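Pumilio homolog 23 (Arabidopsis thaliana, PDB 5WZJ) recognises a specific 18S rRNA sequence through pumilio repeats that pack into a right-handed superhelix. Local coordinates at residues A[493-506]-A[527-540]. Sequence-based numbering, arbitrary orientation.
Sequences RGHFGELSLHTSGS and ELLDVKVDLSKTKQ. With nucleotides of chain B.
The carboxylate of E527 takes N-H groups of G494, in the loop before helix 496-501, and of F496, its first residue. OE1 accepts from G494 N at 2.8 Å in a nearly straight bond (167°), with the donor on the syn side but tilted out of the carboxylate plane. OE2 accepts from F496 N at 2.8 Å, more bent. The extended E527 chain also brings its carboxylate to the edge of the F496 ring, the two planes 55° apart. Further along, the Q540 chain is bent at chi2 (-78°), which brings NE2 to the S500 and L501 carbonyls. NE2 donates to S500 O at 2.9 Å, in the plane of both the carbonyl and the amide, and weakly to L501 O. Between these bonds helices 496-501 and 532-537 run nearly parallel. L528 CD2 packs on S500 CB (3.6 Å), and L535 CD1 lies against S500 OG (3.5 Å). L501 CD2 lies over the L535 backbone, 3.7 Å from CA. S506 OG accepts from N2 of nucleotide G1 of chain B at 2.6 Å, and Q540 CB lies against N3 of the same nucleotide. E527 would favour the helix N-terminus electrostatically, and Q540 probably helps to hold this edge in place beside G1.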
ATOM      1  N   ARG A 493       9.774 -17.584 -28.926  1.00 21.68           N
ATOM      2  CA  ARG A 493      10.400 -17.181 -30.180  1.00 28.48           C
ATOM      3  C   ARG A 493       9.347 -16.774 -31.196  1.00 31.42           C
ATOM      4  O   ARG A 493       8.276 -17.380 -31.289  1.00 28.82           O
ATOM      5  CB  ARG A 493      11.258 -18.312 -30.752  1.00 30.12           C
ATOM      6  CG  ARG A 493      12.566 -18.541 -30.001  1.00 39.08           C
ATOM      7  CD  ARG A 493      13.540 -19.423 -30.789  1.00 40.89           C
ATOM      8  NE  ARG A 493      14.007 -18.799 -32.026  1.00 41.52           N
ATOM      9  CZ  ARG A 493      15.043 -19.239 -32.740  1.00 40.43           C
ATOM     10  NH1 ARG A 493      15.727 -20.302 -32.330  1.00 34.16           N
ATOM     11  NH2 ARG A 493      15.400 -18.619 -33.861  1.00 34.99           N
ATOM     12  N   GLY A 494       9.658 -15.745 -31.967  1.00 26.22           N
ATOM     13  CA  GLY A 494       8.689 -15.165 -32.868  1.00 26.19           C
ATOM     14  C   GLY A 494       7.812 -14.110 -32.241  1.00 30.18           C
ATOM     15  O   GLY A 494       7.041 -13.459 -32.959  1.00 27.60           O
ATOM     16  N   HIS A 495       7.909 -13.899 -30.929  1.00 27.00           N
ATOM     17  CA  HIS A 495       7.060 -12.928 -30.254  1.00 27.66           C
ATOM     18  C   HIS A 495       7.842 -11.892 -29.477  1.00 26.01           C
ATOM     19  O   HIS A 495       7.234 -11.045 -28.815  1.00 24.86           O
ATOM     20  CB  HIS A 495       6.072 -13.637 -29.317  1.00 26.12           C
ATOM     21  CG  HIS A 495       5.044 -14.433 -30.048  1.00 32.21           C
ATOM     22  ND1 HIS A 495       5.233 -15.755 -30.388  1.00 36.81           N
ATOM     23  CD2 HIS A 495       3.836 -14.082 -30.548  1.00 33.01           C
ATOM     24  CE1 HIS A 495       4.179 -16.192 -31.053  1.00 35.14           C
ATOM     25  NE2 HIS A 495       3.317 -15.196 -31.166  1.00 37.79           N
ATOM     26  N   PHE A 496       9.169 -11.940 -29.526  1.00 24.75           N
ATOM     27  CA  PHE A 496       9.926 -10.976 -28.745  1.00 25.64           C
ATOM     28  C   PHE A 496       9.735  -9.563 -29.272  1.00 28.04           C
ATOM     29  O   PHE A 496       9.764  -8.607 -28.487  1.00 31.81           O
ATOM     30  CB  PHE A 496      11.403 -11.368 -28.720  1.00 21.78           C
ATOM     31  CG  PHE A 496      11.667 -12.605 -27.904  1.00 24.35           C
ATOM     32  CD1 PHE A 496      11.620 -12.556 -26.513  1.00 19.82           C
ATOM     33  CD2 PHE A 496      11.929 -13.819 -28.524  1.00 19.13           C
ATOM     34  CE1 PHE A 496      11.855 -13.696 -25.744  1.00 25.82           C
ATOM     35  CE2 PHE A 496      12.169 -14.973 -27.753  1.00 21.63           C
ATOM     36  CZ  PHE A 496      12.128 -14.904 -26.366  1.00 21.16           C
ATOM     37  N   GLY A 497       9.522  -9.411 -30.583  1.00 27.62           N
ATOM     38  CA  GLY A 497       9.285  -8.082 -31.132  1.00 25.45           C
ATOM     39  C   GLY A 497       8.028  -7.446 -30.566  1.00 26.40           C
ATOM     40  O   GLY A 497       8.054  -6.316 -30.070  1.00 31.24           O
ATOM     41  N   GLU A 498       6.913  -8.184 -30.608  1.00 27.37           N
ATOM     42  CA  GLU A 498       5.659  -7.675 -30.064  1.00 33.03           C
ATOM     43  C   GLU A 498       5.766  -7.431 -28.563  1.00 34.67           C
ATOM     44  O   GLU A 498       5.273  -6.416 -28.055  1.00 31.77           O
ATOM     45  CB  GLU A 498       4.526  -8.651 -30.377  1.00 39.48           C
ATOM     46  CG  GLU A 498       3.156  -8.118 -30.008  1.00 51.94           C
ATOM     47  CD  GLU A 498       2.072  -9.175 -30.094  1.00 58.41           C
ATOM     48  OE1 GLU A 498       2.307 -10.228 -30.733  1.00 57.23           O
ATOM     49  OE2 GLU A 498       0.987  -8.949 -29.513  1.00 61.87           O
ATOM     50  N   LEU A 499       6.436  -8.336 -27.839  1.00 26.24           N
ATOM     51  CA  LEU A 499       6.597  -8.160 -26.399  1.00 27.54           C
ATOM     52  C   LEU A 499       7.371  -6.892 -26.066  1.00 28.26           C
ATOM     53  O   LEU A 499       7.064  -6.212 -25.077  1.00 33.02           O
ATOM     54  CB  LEU A 499       7.310  -9.372 -25.801  1.00 33.77           C
ATOM     55  CG  LEU A 499       6.466 -10.570 -25.418  1.00 34.45           C
ATOM     56  CD1 LEU A 499       7.397 -11.700 -24.989  1.00 33.19           C
ATOM     57  CD2 LEU A 499       5.522 -10.172 -24.293  1.00 31.07           C
ATOM     58  N   SER A 500       8.406  -6.575 -26.852  1.00 24.82           N
ATOM     59  CA  SER A 500       9.224  -5.407 -26.540  1.00 27.19           C
ATOM     60  C   SER A 500       8.410  -4.124 -26.617  1.00 26.75           C
ATOM     61  O   SER A 500       8.721  -3.148 -25.918  1.00 30.74           O
ATOM     62  CB  SER A 500      10.427  -5.326 -27.484  1.00 31.13           C
ATOM     63  OG  SER A 500      10.032  -4.939 -28.790  1.00 34.26           O
ATOM     64  N   LEU A 501       7.363  -4.114 -27.444  1.00 32.48           N
ATOM     65  CA  LEU A 501       6.511  -2.941 -27.583  1.00 43.14           C
ATOM     66  C   LEU A 501       5.578  -2.761 -26.389  1.00 50.64           C
ATOM     67  O   LEU A 501       5.159  -1.633 -26.109  1.00 53.37           O
ATOM     68  CB  LEU A 501       5.714  -3.037 -28.882  1.00 38.45           C
ATOM     69  CG  LEU A 501       6.579  -3.302 -30.119  1.00 41.11           C
ATOM     70  CD1 LEU A 501       5.741  -3.431 -31.386  1.00 38.96           C
ATOM     71  CD2 LEU A 501       7.626  -2.213 -30.279  1.00 36.59           C
ATOM     72  N   HIS A 502       5.241  -3.845 -25.685  1.00 53.13           N
ATOM     73  CA  HIS A 502       4.515  -3.746 -24.422  1.00 54.63           C
ATOM     74  C   HIS A 502       5.379  -3.082 -23.357  1.00 51.97           C
ATOM     75  O   HIS A 502       6.587  -3.325 -23.267  1.00 50.74           O
ATOM     76  CB  HIS A 502       4.091  -5.132 -23.917  1.00 64.10           C
ATOM     77  CG  HIS A 502       2.853  -5.679 -24.562  1.00 74.31           C
ATOM     78  ND1 HIS A 502       2.836  -6.159 -25.855  1.00 77.88           N
ATOM     79  CD2 HIS A 502       1.599  -5.852 -24.080  1.00 77.30           C
ATOM     80  CE1 HIS A 502       1.622  -6.590 -26.147  1.00 78.76           C
ATOM     81  NE2 HIS A 502       0.852  -6.414 -25.088  1.00 79.04           N
ATOM     82  N   THR A 503       4.746  -2.255 -22.528  1.00 41.56           N
ATOM     83  CA  THR A 503       5.450  -1.664 -21.395  1.00 37.85           C
ATOM     84  C   THR A 503       5.907  -2.740 -20.414  1.00 36.43           C
ATOM     85  O   THR A 503       7.051  -2.725 -19.940  1.00 32.79           O
ATOM     86  CB  THR A 503       4.542  -0.657 -20.690  1.00 47.87           C
ATOM     87  OG1 THR A 503       3.798   0.091 -21.665  1.00 51.45           O
ATOM     88  CG2 THR A 503       5.367   0.287 -19.840  1.00 44.09           C
ATOM     89  N   SER A 504       5.013  -3.681 -20.095  1.00 34.25           N
ATOM     90  CA  SER A 504       5.353  -4.771 -19.185  1.00 29.58           C
ATOM     91  C   SER A 504       6.217  -5.814 -19.885  1.00 29.90           C
ATOM     92  O   SER A 504       7.256  -6.226 -19.355  1.00 26.24           O
ATOM     93  CB  SER A 504       4.071  -5.407 -18.639  1.00 29.52           C
ATOM     94  OG  SER A 504       4.327  -6.658 -18.022  1.00 35.55           O
ATOM     95  N   GLY A 505       5.800  -6.242 -21.082  1.00 27.36           N
ATOM     96  CA  GLY A 505       6.512  -7.257 -21.842  1.00 33.26           C
ATOM     97  C   GLY A 505       7.969  -6.931 -22.110  1.00 39.03           C
ATOM     98  O   GLY A 505       8.782  -7.850 -22.286  1.00 39.31           O
ATOM     99  N   SER A 506       8.324  -5.644 -22.138  1.00 32.34           N
ATOM    100  CA  SER A 506       9.702  -5.274 -22.425  1.00 34.31           C
ATOM    101  C   SER A 506      10.642  -5.732 -21.317  1.00 32.42           C
ATOM    102  O   SER A 506      11.777  -6.141 -21.593  1.00 28.62           O
ATOM    103  CB  SER A 506       9.817  -3.765 -22.643  1.00 31.48           C
ATOM    104  OG  SER A 506       9.659  -3.029 -21.436  1.00 31.72           O
ATOM    105  N   GLU A 527      14.901 -10.284 -33.546  1.00 27.77           N
ATOM    106  CA  GLU A 527      13.485  -9.936 -33.541  1.00 27.80           C
ATOM    107  C   GLU A 527      13.268  -8.469 -33.178  1.00 28.15           C
ATOM    108  O   GLU A 527      12.409  -7.800 -33.769  1.00 32.97           O
ATOM    109  CB  GLU A 527      12.718 -10.856 -32.591  1.00 22.69           C
ATOM    110  CG  GLU A 527      12.629 -12.284 -33.107  1.00 23.13           C
ATOM    111  CD  GLU A 527      11.744 -13.178 -32.246  1.00 24.63           C
ATOM    112  OE1 GLU A 527      12.091 -14.367 -32.060  1.00 28.78           O
ATOM    113  OE2 GLU A 527      10.701 -12.697 -31.761  1.00 25.58           O
ATOM    114  N   LEU A 528      14.032  -7.943 -32.215  1.00 23.38           N
ATOM    115  CA  LEU A 528      13.889  -6.527 -31.880  1.00 26.98           C
ATOM    116  C   LEU A 528      14.343  -5.642 -33.033  1.00 35.57           C
ATOM    117  O   LEU A 528      13.807  -4.543 -33.227  1.00 36.05           O
ATOM    118  CB  LEU A 528      14.683  -6.182 -30.623  1.00 26.32           C
ATOM    119  CG  LEU A 528      14.339  -6.931 -29.330  1.00 35.15           C
ATOM    120  CD1 LEU A 528      14.806  -6.150 -28.117  1.00 28.29           C
ATOM    121  CD2 LEU A 528      12.857  -7.232 -29.254  1.00 35.78           C
ATOM    122  N   LEU A 529      15.332  -6.105 -33.798  1.00 29.26           N
ATOM    123  CA  LEU A 529      15.785  -5.362 -34.966  1.00 35.55           C
ATOM    124  C   LEU A 529      14.639  -5.116 -35.945  1.00 38.32           C
ATOM    125  O   LEU A 529      14.505  -4.015 -36.487  1.00 36.98           O
ATOM    126  CB  LEU A 529      16.933  -6.127 -35.626  1.00 35.76           C
ATOM    127  CG  LEU A 529      17.827  -5.421 -36.638  1.00 44.33           C
ATOM    128  CD1 LEU A 529      18.170  -4.013 -36.169  1.00 45.46           C
ATOM    129  CD2 LEU A 529      19.084  -6.253 -36.840  1.00 43.22           C
ATOM    130  N   ASP A 530      13.778  -6.118 -36.154  1.00 36.61           N
ATOM    131  CA  ASP A 530      12.670  -5.973 -37.092  1.00 43.53           C
ATOM    132  C   ASP A 530      11.659  -4.914 -36.667  1.00 41.37           C
ATOM    133  O   ASP A 530      10.935  -4.396 -37.520  1.00 45.73           O
ATOM    134  CB  ASP A 530      11.946  -7.306 -37.273  1.00 49.49           C
ATOM    135  CG  ASP A 530      12.775  -8.319 -38.035  1.00 60.69           C
ATOM    136  OD1 ASP A 530      13.570  -7.912 -38.908  1.00 60.15           O
ATOM    137  OD2 ASP A 530      12.623  -9.529 -37.762  1.00 66.90           O
ATOM    138  N   VAL A 531      11.571  -4.593 -35.380  1.00 40.98           N
ATOM    139  CA  VAL A 531      10.607  -3.609 -34.898  1.00 34.76           C
ATOM    140  C   VAL A 531      11.310  -2.390 -34.314  1.00 33.66           C
ATOM    141  O   VAL A 531      10.718  -1.644 -33.537  1.00 37.76           O
ATOM    142  CB  VAL A 531       9.635  -4.238 -33.880  1.00 38.60           C
ATOM    143  CG1 VAL A 531       8.939  -5.458 -34.483  1.00 39.53           C
ATOM    144  CG2 VAL A 531      10.366  -4.624 -32.593  1.00 34.84           C
ATOM    145  N   LYS A 532      12.581  -2.184 -34.691  1.00 31.82           N
ATOM    146  CA  LYS A 532      13.408  -1.176 -34.036  1.00 35.57           C
ATOM    147  C   LYS A 532      12.814   0.220 -34.174  1.00 43.56           C
ATOM    148  O   LYS A 532      12.927   1.040 -33.253  1.00 42.50           O
ATOM    149  CB  LYS A 532      14.820  -1.200 -34.617  1.00 40.65           C
ATOM    150  CG  LYS A 532      15.767  -0.237 -33.928  1.00 48.45           C
ATOM    151  CD  LYS A 532      16.861   0.250 -34.866  1.00 55.24           C
ATOM    152  CE  LYS A 532      17.492   1.533 -34.329  1.00 61.43           C
ATOM    153  NZ  LYS A 532      18.447   2.132 -35.305  1.00 62.85           N
ATOM    154  N   VAL A 533      12.189   0.511 -35.314  1.00 44.51           N
ATOM    155  CA  VAL A 533      11.575   1.823 -35.509  1.00 52.05           C
ATOM    156  C   VAL A 533      10.461   2.041 -34.489  1.00 46.56           C
ATOM    157  O   VAL A 533      10.496   2.987 -33.692  1.00 43.64           O
ATOM    158  CB  VAL A 533      11.062   1.965 -36.952  1.00 59.19           C
ATOM    159  CG1 VAL A 533      10.170   3.190 -37.074  1.00 65.38           C
ATOM    160  CG2 VAL A 533      12.234   2.047 -37.921  1.00 56.88           C
ATOM    161  N   ASP A 534       9.465   1.149 -34.488  1.00 45.64           N
ATOM    162  CA  ASP A 534       8.361   1.271 -33.539  1.00 51.54           C
ATOM    163  C   ASP A 534       8.850   1.237 -32.094  1.00 49.05           C
ATOM    164  O   ASP A 534       8.315   1.949 -31.236  1.00 48.17           O
ATOM    165  CB  ASP A 534       7.335   0.163 -33.788  1.00 54.89           C
ATOM    166  CG  ASP A 534       6.514   0.401 -35.043  1.00 59.03           C
ATOM    167  OD1 ASP A 534       6.155   1.571 -35.295  1.00 59.62           O
ATOM    168  OD2 ASP A 534       6.229  -0.572 -35.778  1.00 59.85           O
ATOM    169  N   LEU A 535       9.878   0.429 -31.807  1.00 44.14           N
ATOM    170  CA  LEU A 535      10.339   0.270 -30.428  1.00 37.00           C
ATOM    171  C   LEU A 535      10.968   1.551 -29.890  1.00 36.80           C
ATOM    172  O   LEU A 535      10.798   1.882 -28.712  1.00 37.24           O
ATOM    173  CB  LEU A 535      11.329  -0.896 -30.340  1.00 35.23           C
ATOM    174  CG  LEU A 535      11.928  -1.256 -28.976  1.00 35.42           C
ATOM    175  CD1 LEU A 535      10.836  -1.602 -27.955  1.00 33.36           C
ATOM    176  CD2 LEU A 535      12.924  -2.419 -29.126  1.00 31.03           C
ATOM    177  N   SER A 536      11.709   2.283 -30.729  1.00 44.69           N
ATOM    178  CA  SER A 536      12.322   3.527 -30.269  1.00 50.47           C
ATOM    179  C   SER A 536      11.281   4.588 -29.947  1.00 46.18           C
ATOM    180  O   SER A 536      11.588   5.533 -29.214  1.00 44.79           O
ATOM    181  CB  SER A 536      13.295   4.062 -31.317  1.00 49.70           C
ATOM    182  OG  SER A 536      12.616   4.273 -32.541  1.00 51.70           O
ATOM    183  N   LYS A 537      10.057   4.439 -30.463  1.00 47.79           N
ATOM    184  CA  LYS A 537       8.992   5.388 -30.157  1.00 53.11           C
ATOM    185  C   LYS A 537       8.462   5.214 -28.736  1.00 58.55           C
ATOM    186  O   LYS A 537       7.964   6.181 -28.145  1.00 58.32           O
ATOM    187  CB  LYS A 537       7.853   5.237 -31.167  1.00 49.19           C
ATOM    188  N   THR A 538       8.567   4.009 -28.168  1.00 49.43           N
ATOM    189  CA  THR A 538       7.953   3.716 -26.880  1.00 42.31           C
ATOM    190  C   THR A 538       8.799   4.270 -25.733  1.00 42.93           C
ATOM    191  O   THR A 538       9.940   4.702 -25.914  1.00 49.53           O
ATOM    192  CB  THR A 538       7.753   2.209 -26.702  1.00 41.71           C
ATOM    193  OG1 THR A 538       9.026   1.572 -26.545  1.00 40.03           O
ATOM    194  CG2 THR A 538       7.053   1.619 -27.914  1.00 35.21           C
ATOM    195  N   LYS A 539       8.215   4.248 -24.529  1.00 41.98           N
ATOM    196  CA  LYS A 539       8.897   4.795 -23.356  1.00 42.06           C
ATOM    197  C   LYS A 539      10.100   3.944 -22.958  1.00 45.88           C
ATOM    198  O   LYS A 539      11.145   4.474 -22.567  1.00 55.10           O
ATOM    199  CB  LYS A 539       7.916   4.911 -22.187  1.00 37.88           C
ATOM    200  N   GLN A 540       9.966   2.623 -23.053  1.00 42.94           N
ATOM    201  CA  GLN A 540      11.010   1.689 -22.656  1.00 42.42           C
ATOM    202  C   GLN A 540      12.007   1.386 -23.771  1.00 42.14           C
ATOM    203  O   GLN A 540      13.132   0.962 -23.474  1.00 39.82           O
ATOM    204  CB  GLN A 540      10.367   0.378 -22.191  1.00 42.94           C
ATOM    205  CG  GLN A 540       9.726  -0.446 -23.330  1.00 43.20           C
ATOM    206  CD  GLN A 540       8.355   0.061 -23.787  1.00 47.49           C
ATOM    207  OE1 GLN A 540       7.884   1.119 -23.355  1.00 46.29           O
ATOM    208  NE2 GLN A 540       7.713  -0.701 -24.672  1.00 38.47           N
TER
ATOM    209  O5'   G B   1      10.328   5.035 -15.570  1.00 67.28           O
ATOM    210  C5'   G B   1       9.393   5.398 -16.577  1.00 70.41           C
ATOM    211  C4'   G B   1       8.910   4.195 -17.351  1.00 74.23           C
ATOM    212  O4'   G B   1       9.996   3.660 -18.156  1.00 76.57           O
ATOM    213  C3'   G B   1       8.432   3.007 -16.520  1.00 69.37           C
ATOM    214  O3'   G B   1       7.085   3.153 -16.080  1.00 64.23           O
ATOM    215  C2'   G B   1       8.636   1.830 -17.470  1.00 66.93           C
ATOM    216  O2'   G B   1       7.565   1.742 -18.398  1.00 58.45           O
ATOM    217  C1'   G B   1       9.900   2.253 -18.229  1.00 71.76           C
ATOM    218  N9    G B   1      11.122   1.661 -17.649  1.00 68.02           N
ATOM    219  C8    G B   1      11.875   2.145 -16.599  1.00 69.64           C
ATOM    220  N7    G B   1      12.901   1.391 -16.301  1.00 68.55           N
ATOM    221  C5    G B   1      12.818   0.338 -17.210  1.00 67.47           C
ATOM    222  C6    G B   1      13.657  -0.799 -17.376  1.00 62.32           C
ATOM    223  O6    G B   1      14.670  -1.103 -16.730  1.00 59.68           O
ATOM    224  N1    G B   1      13.207  -1.619 -18.415  1.00 55.10           N
ATOM    225  C2    G B   1      12.097  -1.384 -19.195  1.00 49.66           C
ATOM    226  N2    G B   1      11.832  -2.301 -20.142  1.00 39.71           N
ATOM    227  N3    G B   1      11.306  -0.324 -19.049  1.00 57.56           N
ATOM    228  C4    G B   1      11.724   0.487 -18.047  1.00 63.69           C
ATOM    229  P     G B   2       6.643   2.762 -14.581  1.00 60.20           P
ATOM    230  OP1   G B   2       5.562   3.688 -14.160  1.00 66.38           O
ATOM    231  OP2   G B   2       7.853   2.597 -13.739  1.00 58.25           O
ATOM    232  O5'   G B   2       5.955   1.333 -14.740  1.00 60.45           O
ATOM    233  C5'   G B   2       5.098   1.053 -15.838  1.00 46.58           C
ATOM    234  C4'   G B   2       4.603  -0.372 -15.787  1.00 42.17           C
ATOM    235  O4'   G B   2       5.698  -1.293 -15.988  1.00 42.54           O
ATOM    236  C3'   G B   2       3.977  -0.805 -14.471  1.00 41.40           C
ATOM    237  O3'   G B   2       2.609  -0.430 -14.437  1.00 45.85           O
ATOM    238  C2'   G B   2       4.188  -2.325 -14.449  1.00 38.44           C
ATOM    239  O2'   G B   2       3.079  -2.996 -15.034  1.00 32.98           O
ATOM    240  C1'   G B   2       5.418  -2.514 -15.356  1.00 35.49           C
ATOM    241  N9    G B   2       6.627  -3.006 -14.667  1.00 35.77           N
ATOM    242  C8    G B   2       7.491  -2.390 -13.784  1.00 34.34           C
ATOM    243  N7    G B   2       8.476  -3.172 -13.402  1.00 31.42           N
ATOM    244  C5    G B   2       8.243  -4.371 -14.078  1.00 32.17           C
ATOM    245  C6    G B   2       8.950  -5.606 -14.084  1.00 27.17           C
ATOM    246  O6    G B   2       9.970  -5.907 -13.462  1.00 27.01           O
ATOM    247  N1    G B   2       8.348  -6.550 -14.915  1.00 19.70           N
ATOM    248  C2    G B   2       7.208  -6.345 -15.645  1.00 24.36           C
ATOM    249  N2    G B   2       6.778  -7.366 -16.393  1.00 19.02           N
ATOM    250  N3    G B   2       6.539  -5.201 -15.660  1.00 29.66           N
ATOM    251  C4    G B   2       7.112  -4.275 -14.858  1.00 30.03           C
TER
HETATM  252  O   HOH W   1      13.513 -15.872 -33.356  1.00 38.66           O